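Local coordinates for uncharacterized protein (Parabacteroides merdae ATCC 43184, PDB 4OPW), which is of unknown function but, as a putative adhesin with an auto-transporter head GIN domain, probably takes part in cell adhesion, at residues A[31-45]-A[77-89]. Numbering follows the deposited sequence. Where two conformers were deposited one is given.
Sequences DFNYEQSESTPHIEI and TKFIVKTNSKWLK
The amide of Asn-84 fills the loop that joins strands 31-36 and 42-45, bonding to Ser-37, Ser-39 and His-42. CB of Asn-84 lies 3.2 Å from Glu-35 O. With chi1 at 72°, CG sits between the backbone N and the carbonyl carbon, which turns the amide into the 37-41 loop. Asn-84 OD1 accepts the backbone N-H of His-42 (3.1 Å, nearly straight at 166°) and touches Pro-41 CA. ND2 gives one bond to Ser-37 OG, tilted from the amide plane, and another to Ser-39 O lying in that plane. Three bonds thus fix the rotation of the amide and pin the loop at both ends. Next door, Thr-83 OG1 donates to His-42 O (2.7 Å), while Thr-83 CG2 packs 3.5 Å from Phe-32 CZ. Val-81 CG1 then covers one face of the Phe-32 ring and also meets Ile-43 CD1, on the side where Val-66 adds to the core. At the other end, beyond Asn-84, Tyr-34 OH donates to Ser-85 OG (2.7 Å), and Leu-88 CD2 lies over the tyrosine ring. Backbone hydrogen bonds on both edges place strand 80-85 between 31-36, parallel to it, and 42-45, antiparallel, at one end of a right-handed parallel beta-helix, the fold of the pectate lyase-like clan.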
ATOM      1  N   ASP A  31       6.962   3.437 -11.920  1.00 16.58           N
ATOM      2  CA  ASP A  31       5.924   4.389 -11.558  1.00 15.31           C
ATOM      3  C   ASP A  31       4.625   3.830 -12.086  1.00 18.93           C
ATOM      4  O   ASP A  31       4.405   3.877 -13.292  1.00 19.75           O
ATOM      5  CB  ASP A  31       6.246   5.773 -12.150  1.00 18.40           C
ATOM      6  CG  ASP A  31       7.562   6.272 -11.591  1.00 30.50           C
ATOM      7  OD1 ASP A  31       7.629   6.502 -10.363  1.00 29.47           O
ATOM      8  OD2 ASP A  31       8.581   6.247 -12.343  1.00 34.90           O
ATOM      9  N   PHE A  32       3.798   3.236 -11.219  1.00 14.85           N
ATOM     10  CA  PHE A  32       2.564   2.576 -11.647  1.00 13.58           C
ATOM     11  C   PHE A  32       1.342   3.435 -11.296  1.00 18.82           C
ATOM     12  O   PHE A  32       1.050   3.649 -10.117  1.00 18.78           O
ATOM     13  CB  PHE A  32       2.454   1.166 -11.004  1.00 14.90           C
ATOM     14  CG  PHE A  32       1.476   0.221 -11.669  1.00 15.81           C
ATOM     15  CD1 PHE A  32       0.108   0.474 -11.641  1.00 19.07           C
ATOM     16  CD2 PHE A  32       1.915  -0.983 -12.222  1.00 16.90           C
ATOM     17  CE1 PHE A  32      -0.799  -0.404 -12.252  1.00 20.04           C
ATOM     18  CE2 PHE A  32       1.018  -1.858 -12.827  1.00 19.68           C
ATOM     19  CZ  PHE A  32      -0.340  -1.571 -12.828  1.00 19.16           C
ATOM     20  N   ASN A  33       0.656   3.954 -12.333  1.00 14.18           N
ATOM     21  CA  ASN A  33      -0.504   4.835 -12.218  1.00 13.68           C
ATOM     22  C   ASN A  33      -1.762   4.074 -12.577  1.00 19.28           C
ATOM     23  O   ASN A  33      -1.891   3.571 -13.699  1.00 19.25           O
ATOM     24  CB  ASN A  33      -0.306   6.073 -13.122  1.00 17.89           C
ATOM     25  CG  ASN A  33       0.890   6.881 -12.660  1.00 25.44           C
ATOM     26  OD1 ASN A  33       1.008   7.210 -11.474  1.00 22.15           O
ATOM     27  ND2 ASN A  33       1.874   7.102 -13.529  1.00 22.84           N
ATOM     28  N   TYR A  34      -2.667   3.962 -11.611  1.00 16.11           N
ATOM     29  CA  TYR A  34      -3.879   3.181 -11.767  1.00 16.17           C
ATOM     30  C   TYR A  34      -5.136   4.000 -11.588  1.00 20.14           C
ATOM     31  O   TYR A  34      -5.211   4.884 -10.734  1.00 18.21           O
ATOM     32  CB  TYR A  34      -3.884   2.004 -10.731  1.00 16.47           C
ATOM     33  CG  TYR A  34      -5.180   1.224 -10.715  1.00 16.70           C
ATOM     34  CD1 TYR A  34      -5.426   0.224 -11.655  1.00 18.14           C
ATOM     35  CD2 TYR A  34      -6.194   1.532  -9.809  1.00 16.79           C
ATOM     36  CE1 TYR A  34      -6.660  -0.423 -11.716  1.00 17.26           C
ATOM     37  CE2 TYR A  34      -7.430   0.895  -9.862  1.00 17.93           C
ATOM     38  CZ  TYR A  34      -7.657  -0.089 -10.808  1.00 18.96           C
ATOM     39  OH  TYR A  34      -8.886  -0.696 -10.831  1.00 17.76           O
ATOM     40  N   GLU A  35      -6.155   3.650 -12.371  1.00 18.50           N
ATOM     41  CA  GLU A  35      -7.477   4.239 -12.223  0.50 18.40           C
ATOM     42  C   GLU A  35      -8.526   3.135 -12.320  1.00 22.09           C
ATOM     43  O   GLU A  35      -8.384   2.210 -13.127  1.00 20.20           O
ATOM     44  CB  GLU A  35      -7.730   5.354 -13.251  0.50 19.85           C
ATOM     45  CG  GLU A  35      -7.084   6.681 -12.870  0.50 26.20           C
ATOM     46  CD  GLU A  35      -7.153   7.784 -13.911  0.50 39.18           C
ATOM     47  OE1 GLU A  35      -8.223   7.950 -14.539  0.50 24.39           O
ATOM     48  OE2 GLU A  35      -6.144   8.509 -14.074  0.50 26.55           O
ATOM     49  N   GLN A  36      -9.531   3.210 -11.462  1.00 18.62           N
ATOM     50  CA  GLN A  36     -10.649   2.269 -11.468  0.50 19.15           C
ATOM     51  C   GLN A  36     -11.760   2.894 -12.308  1.00 23.34           C
ATOM     52  O   GLN A  36     -12.230   3.994 -11.997  1.00 23.33           O
ATOM     53  CB  GLN A  36     -11.129   1.920 -10.045  0.50 20.13           C
ATOM     54  CG  GLN A  36     -12.041   0.678 -10.021  0.50 25.74           C
ATOM     55  CD  GLN A  36     -12.749   0.418  -8.705  0.50 35.32           C
ATOM     56  OE1 GLN A  36     -12.423   0.985  -7.663  0.50 23.94           O
ATOM     57  NE2 GLN A  36     -13.738  -0.471  -8.722  0.50 27.02           N
ATOM     58  N   SER A  37     -12.139   2.225 -13.413  1.00 19.50           N
ATOM     59  CA  SER A  37     -13.165   2.754 -14.307  1.00 20.15           C
ATOM     60  C   SER A  37     -13.782   1.656 -15.149  1.00 25.59           C
ATOM     61  O   SER A  37     -13.197   0.582 -15.271  1.00 24.90           O
ATOM     62  CB  SER A  37     -12.575   3.817 -15.234  1.00 22.85           C
ATOM     63  OG  SER A  37     -11.746   3.231 -16.229  1.00 26.40           O
ATOM     64  N   GLU A  38     -14.907   1.980 -15.798  1.00 23.67           N
ATOM     65  CA  GLU A  38     -15.644   1.078 -16.690  1.00 23.78           C
ATOM     66  C   GLU A  38     -15.198   1.219 -18.162  1.00 27.85           C
ATOM     67  O   GLU A  38     -15.658   0.454 -19.007  1.00 28.32           O
ATOM     68  CB  GLU A  38     -17.138   1.335 -16.568  1.00 25.54           C
ATOM     69  CG  GLU A  38     -17.706   0.792 -15.270  1.00 26.50           C
ATOM     70  CD  GLU A  38     -19.221   0.802 -15.194  1.00 35.42           C
ATOM     71  OE1 GLU A  38     -19.879   0.779 -16.258  1.00 31.83           O
ATOM     72  OE2 GLU A  38     -19.750   0.756 -14.062  1.00 35.86           O
ATOM     73  N   SER A  39     -14.306   2.190 -18.451  1.00 24.57           N
ATOM     74  CA  SER A  39     -13.736   2.476 -19.771  1.00 24.71           C
ATOM     75  C   SER A  39     -12.941   1.279 -20.295  1.00 26.88           C
ATOM     76  O   SER A  39     -12.318   0.570 -19.493  1.00 24.82           O
ATOM     77  CB  SER A  39     -12.792   3.683 -19.676  1.00 28.53           C
ATOM     78  OG  SER A  39     -13.462   4.865 -19.282  1.00 43.46           O
ATOM     79  N   THR A  40     -12.938   1.069 -21.635  1.00 23.78           N
ATOM     80  CA  THR A  40     -12.154   0.006 -22.281  1.00 22.68           C
ATOM     81  C   THR A  40     -10.734  -0.029 -21.684  1.00 24.48           C
ATOM     82  O   THR A  40     -10.009   0.964 -21.783  1.00 22.55           O
ATOM     83  CB  THR A  40     -12.105   0.206 -23.809  1.00 26.76           C
ATOM     84  OG1 THR A  40     -13.439   0.245 -24.306  1.00 26.79           O
ATOM     85  CG2 THR A  40     -11.317  -0.908 -24.521  1.00 24.92           C
ATOM     86  N   PRO A  41     -10.303  -1.135 -21.047  1.00 20.21           N
ATOM     87  CA  PRO A  41      -8.982  -1.115 -20.417  1.00 19.46           C
ATOM     88  C   PRO A  41      -7.833  -1.049 -21.415  1.00 23.04           C
ATOM     89  O   PRO A  41      -7.810  -1.746 -22.450  1.00 21.40           O
ATOM     90  CB  PRO A  41      -8.942  -2.412 -19.603  1.00 20.54           C
ATOM     91  CG  PRO A  41     -10.397  -2.776 -19.406  1.00 24.19           C
ATOM     92  CD  PRO A  41     -11.040  -2.366 -20.706  1.00 21.54           C
ATOM     93  N   HIS A  42      -6.899  -0.149 -21.099  1.00 20.25           N
ATOM     94  CA  HIS A  42      -5.654   0.037 -21.827  1.00 19.87           C
ATOM     95  C   HIS A  42      -4.485   0.001 -20.860  1.00 21.69           C
ATOM     96  O   HIS A  42      -4.657   0.210 -19.652  1.00 19.71           O
ATOM     97  CB  HIS A  42      -5.641   1.365 -22.608  1.00 21.52           C
ATOM     98  CG  HIS A  42      -6.536   1.369 -23.807  1.00 26.14           C
ATOM     99  ND1 HIS A  42      -7.853   1.777 -23.719  1.00 28.42           N
ATOM    100  CD2 HIS A  42      -6.266   1.038 -25.092  1.00 28.17           C
ATOM    101  CE1 HIS A  42      -8.354   1.666 -24.943  1.00 28.15           C
ATOM    102  NE2 HIS A  42      -7.442   1.218 -25.803  1.00 28.70           N
ATOM    103  N   ILE A  43      -3.286  -0.241 -21.407  1.00 17.49           N
ATOM    104  CA  ILE A  43      -2.036  -0.156 -20.662  1.00 18.22           C
ATOM    105  C   ILE A  43      -1.081   0.699 -21.495  1.00 21.14           C
ATOM    106  O   ILE A  43      -0.912   0.473 -22.697  1.00 21.13           O
ATOM    107  CB  ILE A  43      -1.448  -1.515 -20.206  1.00 21.00           C
ATOM    108  CG1 ILE A  43      -0.228  -1.312 -19.257  1.00 20.01           C
ATOM    109  CG2 ILE A  43      -1.145  -2.468 -21.380  1.00 20.75           C
ATOM    110  CD1 ILE A  43       0.069  -2.507 -18.333  1.00 19.55           C
ATOM    111  N   GLU A  44      -0.512   1.714 -20.853  1.00 17.40           N
ATOM    112  CA  GLU A  44       0.418   2.640 -21.475  1.00 18.33           C
ATOM    113  C   GLU A  44       1.760   2.491 -20.774  1.00 19.91           C
ATOM    114  O   GLU A  44       1.842   2.636 -19.546  1.00 17.74           O
ATOM    115  CB  GLU A  44      -0.165   4.059 -21.351  1.00 20.42           C
ATOM    116  CG  GLU A  44       0.529   5.098 -22.200  1.00 32.14           C
ATOM    117  CD  GLU A  44      -0.208   6.422 -22.234  1.00 56.96           C
ATOM    118  OE1 GLU A  44      -0.500   6.974 -21.150  1.00 39.22           O
ATOM    119  OE2 GLU A  44      -0.474   6.920 -23.351  1.00 60.41           O
ATOM    120  N   ILE A  45       2.805   2.160 -21.561  1.00 18.13           N
ATOM    121  CA  ILE A  45       4.165   1.929 -21.068  1.00 18.30           C
ATOM    122  C   ILE A  45       5.109   2.979 -21.605  1.00 19.84           C
ATOM    123  O   ILE A  45       5.199   3.152 -22.828  1.00 18.90           O
ATOM    124  CB  ILE A  45       4.696   0.498 -21.469  1.00 20.64           C
ATOM    125  CG1 ILE A  45       3.752  -0.644 -21.057  1.00 20.64           C
ATOM    126  CG2 ILE A  45       6.169   0.241 -20.999  1.00 19.87           C
ATOM    127  CD1 ILE A  45       3.580  -0.866 -19.516  1.00 24.62           C
ATOM    128  N   THR A  77      16.078   4.062 -18.014  1.00 14.57           N
ATOM    129  CA  THR A  77      16.012   5.489 -17.657  1.00 13.99           C
ATOM    130  C   THR A  77      14.809   5.775 -16.729  1.00 16.76           C
ATOM    131  O   THR A  77      14.953   6.428 -15.696  1.00 17.08           O
ATOM    132  CB  THR A  77      15.957   6.321 -18.954  1.00 16.38           C
ATOM    133  OG1 THR A  77      17.159   6.051 -19.704  1.00 17.31           O
ATOM    134  CG2 THR A  77      15.842   7.850 -18.690  1.00 17.64           C
ATOM    135  N   LYS A  78      13.638   5.269 -17.114  1.00 13.61           N
ATOM    136  CA  LYS A  78      12.399   5.406 -16.351  1.00 13.20           C
ATOM    137  C   LYS A  78      11.466   4.331 -16.853  1.00 17.66           C
ATOM    138  O   LYS A  78      11.626   3.871 -17.989  1.00 18.09           O
ATOM    139  CB  LYS A  78      11.803   6.831 -16.543  1.00 15.14           C
ATOM    140  CG  LYS A  78      10.707   7.192 -15.522  1.00 24.50           C
ATOM    141  CD  LYS A  78      10.560   8.692 -15.377  1.00 33.80           C
ATOM    142  CE  LYS A  78       9.449   9.079 -14.428  1.00 37.49           C
ATOM    143  NZ  LYS A  78       9.718   8.656 -13.016  1.00 39.42           N
ATOM    144  N   PHE A  79      10.537   3.892 -16.004  1.00 14.43           N
ATOM    145  CA  PHE A  79       9.580   2.850 -16.375  1.00 14.18           C
ATOM    146  C   PHE A  79       8.226   3.273 -15.788  1.00 18.82           C
ATOM    147  O   PHE A  79       8.032   3.217 -14.570  1.00 17.25           O
ATOM    148  CB  PHE A  79      10.063   1.480 -15.869  1.00 15.08           C
ATOM    149  CG  PHE A  79       9.382   0.216 -16.359  1.00 16.81           C
ATOM    150  CD1 PHE A  79       8.061   0.237 -16.794  1.00 20.78           C
ATOM    151  CD2 PHE A  79      10.030  -1.012 -16.279  1.00 20.09           C
ATOM    152  CE1 PHE A  79       7.430  -0.935 -17.215  1.00 21.31           C
ATOM    153  CE2 PHE A  79       9.401  -2.185 -16.700  1.00 23.02           C
ATOM    154  CZ  PHE A  79       8.105  -2.140 -17.163  1.00 21.25           C
ATOM    155  N   ILE A  80       7.335   3.790 -16.657  1.00 14.24           N
ATOM    156  CA  ILE A  80       6.019   4.265 -16.240  1.00 14.27           C
ATOM    157  C   ILE A  80       4.947   3.351 -16.800  1.00 16.92           C
ATOM    158  O   ILE A  80       4.976   3.006 -17.979  1.00 17.95           O
ATOM    159  CB  ILE A  80       5.748   5.747 -16.685  1.00 17.63           C
ATOM    160  CG1 ILE A  80       6.913   6.704 -16.315  1.00 18.38           C
ATOM    161  CG2 ILE A  80       4.392   6.269 -16.118  1.00 18.66           C
ATOM    162  CD1 ILE A  80       6.765   8.136 -16.959  1.00 23.56           C
ATOM    163  N   VAL A  81       3.998   2.971 -15.940  1.00 14.55           N
ATOM    164  CA  VAL A  81       2.844   2.162 -16.304  1.00 15.95           C
ATOM    165  C   VAL A  81       1.592   2.986 -15.999  1.00 20.79           C
ATOM    166  O   VAL A  81       1.461   3.522 -14.893  1.00 21.27           O
ATOM    167  CB  VAL A  81       2.830   0.792 -15.569  1.00 19.70           C
ATOM    168  CG1 VAL A  81       1.560  -0.010 -15.909  1.00 20.06           C
ATOM    169  CG2 VAL A  81       4.077  -0.013 -15.910  1.00 19.84           C
ATOM    170  N   LYS A  82       0.693   3.129 -16.987  1.00 17.04           N
ATOM    171  CA  LYS A  82      -0.594   3.781 -16.783  1.00 15.60           C
ATOM    172  C   LYS A  82      -1.676   2.798 -17.236  1.00 18.68           C
ATOM    173  O   LYS A  82      -1.696   2.430 -18.409  1.00 18.67           O
ATOM    174  CB  LYS A  82      -0.698   5.120 -17.530  1.00 16.61           C
ATOM    175  CG  LYS A  82      -2.010   5.848 -17.212  1.00 22.46           C
ATOM    176  CD  LYS A  82      -2.177   7.144 -17.989  1.00 29.85           C
ATOM    177  CE  LYS A  82      -3.619   7.582 -17.971  1.00 40.74           C
ATOM    178  NZ  LYS A  82      -3.770   9.024 -18.286  1.00 48.65           N
ATOM    179  N   THR A  83      -2.556   2.341 -16.318  1.00 15.68           N
ATOM    180  CA  THR A  83      -3.575   1.365 -16.739  1.00 15.24           C
ATOM    181  C   THR A  83      -4.854   1.533 -15.912  1.00 18.35           C
ATOM    182  O   THR A  83      -4.888   2.316 -14.963  1.00 17.81           O
ATOM    183  CB  THR A  83      -3.003  -0.071 -16.673  1.00 20.38           C
ATOM    184  OG1 THR A  83      -3.871  -0.975 -17.351  1.00 20.28           O
ATOM    185  CG2 THR A  83      -2.712  -0.534 -15.249  1.00 20.34           C
ATOM    186  N   ASN A  84      -5.909   0.829 -16.297  1.00 16.05           N
ATOM    187  CA  ASN A  84      -7.193   0.901 -15.612  1.00 16.76           C
ATOM    188  C   ASN A  84      -7.875  -0.466 -15.632  1.00 20.41           C
ATOM    189  O   ASN A  84      -7.575  -1.308 -16.496  1.00 18.96           O
ATOM    190  CB  ASN A  84      -8.111   1.977 -16.267  1.00 17.19           C
ATOM    191  CG  ASN A  84      -8.646   1.586 -17.624  1.00 27.83           C
ATOM    192  OD1 ASN A  84      -7.888   1.453 -18.594  1.00 23.99           O
ATOM    193  ND2 ASN A  84      -9.968   1.373 -17.726  1.00 21.31           N
ATOM    194  N   SER A  85      -8.820  -0.665 -14.706  1.00 17.75           N
ATOM    195  CA  SER A  85      -9.643  -1.866 -14.648  1.00 16.65           C
ATOM    196  C   SER A  85     -10.950  -1.528 -13.964  1.00 20.17           C
ATOM    197  O   SER A  85     -11.026  -0.537 -13.239  1.00 19.73           O
ATOM    198  CB  SER A  85      -8.923  -2.994 -13.917  1.00 18.83           C
ATOM    199  OG  SER A  85      -8.871  -2.769 -12.520  1.00 20.73           O
ATOM    200  N   LYS A  86     -11.965  -2.366 -14.158  1.00 16.60           N
ATOM    201  CA  LYS A  86     -13.246  -2.118 -13.520  1.00 16.37           C
ATOM    202  C   LYS A  86     -13.179  -2.411 -12.003  1.00 21.14           C
ATOM    203  O   LYS A  86     -13.853  -1.747 -11.209  1.00 20.74           O
ATOM    204  CB  LYS A  86     -14.323  -2.969 -14.206  1.00 17.96           C
ATOM    205  CG  LYS A  86     -15.730  -2.700 -13.704  1.00 18.90           C
ATOM    206  CD  LYS A  86     -16.805  -3.322 -14.598  1.00 18.56           C
ATOM    207  CE  LYS A  86     -18.151  -3.203 -13.915  1.00 18.48           C
ATOM    208  NZ  LYS A  86     -19.267  -3.693 -14.787  1.00 23.11           N
ATOM    209  N   TRP A  87     -12.422  -3.432 -11.632  1.00 19.48           N
ATOM    210  CA  TRP A  87     -12.300  -3.899 -10.258  1.00 20.48           C
ATOM    211  C   TRP A  87     -10.844  -4.014  -9.822  1.00 21.66           C
ATOM    212  O   TRP A  87      -9.965  -4.337 -10.634  1.00 19.85           O
ATOM    213  CB  TRP A  87     -12.973  -5.271 -10.121  1.00 21.45           C
ATOM    214  CG  TRP A  87     -14.407  -5.290 -10.541  1.00 24.74           C
ATOM    215  CD1 TRP A  87     -14.922  -5.807 -11.695  1.00 28.11           C
ATOM    216  CD2 TRP A  87     -15.508  -4.711  -9.833  1.00 26.25           C
ATOM    217  NE1 TRP A  87     -16.283  -5.618 -11.729  1.00 28.61           N
ATOM    218  CE2 TRP A  87     -16.669  -4.939 -10.604  1.00 30.66           C
ATOM    219  CE3 TRP A  87     -15.625  -4.008  -8.618  1.00 29.16           C
ATOM    220  CZ2 TRP A  87     -17.945  -4.528 -10.182  1.00 32.25           C
ATOM    221  CZ3 TRP A  87     -16.889  -3.622  -8.189  1.00 32.17           C
ATOM    222  CH2 TRP A  87     -18.027  -3.855  -8.983  1.00 33.52           C
ATOM    223  N   LEU A  88     -10.599  -3.797  -8.519  1.00 19.64           N
ATOM    224  CA  LEU A  88      -9.267  -3.969  -7.941  1.00 17.88           C
ATOM    225  C   LEU A  88      -9.403  -4.491  -6.510  1.00 22.13           C
ATOM    226  O   LEU A  88      -9.926  -3.789  -5.652  1.00 21.07           O
ATOM    227  CB  LEU A  88      -8.426  -2.691  -7.975  1.00 16.93           C
ATOM    228  CG  LEU A  88      -6.978  -2.849  -7.486  1.00 19.45           C
ATOM    229  CD1 LEU A  88      -6.147  -3.704  -8.454  1.00 18.59           C
ATOM    230  CD2 LEU A  88      -6.334  -1.503  -7.236  1.00 19.75           C
ATOM    231  N   LYS A  89      -8.954  -5.719  -6.269  1.00 18.10           N
ATOM    232  CA  LYS A  89      -9.069  -6.297  -4.926  1.00 18.42           C
ATOM    233  C   LYS A  89      -7.705  -6.421  -4.235  1.00 19.66           C
ATOM    234  O   LYS A  89      -7.656  -6.651  -3.019  1.00 19.42           O
ATOM    235  CB  LYS A  89      -9.788  -7.678  -4.974  1.00 20.79           C
ATOM    236  CG  LYS A  89      -8.926  -8.789  -5.617  1.00 21.99           C
ATOM    237  CD  LYS A  89      -9.621 -10.144  -5.597  1.00 25.96           C
ATOM    238  CE  LYS A  89      -8.712 -11.211  -6.140  1.00 31.09           C
ATOM    239  NZ  LYS A  89      -9.347 -12.548  -6.081  1.00 33.18           N
TER
HETATM  240  O   HOH W   1      10.959   4.421 -13.109  1.00 19.04           O
HETATM  241  O   HOH W   2     -21.092  -1.712 -13.733  1.00 26.51           O
HETATM  242  O   HOH W   3     -19.205  -1.832 -17.001  1.00 28.45           O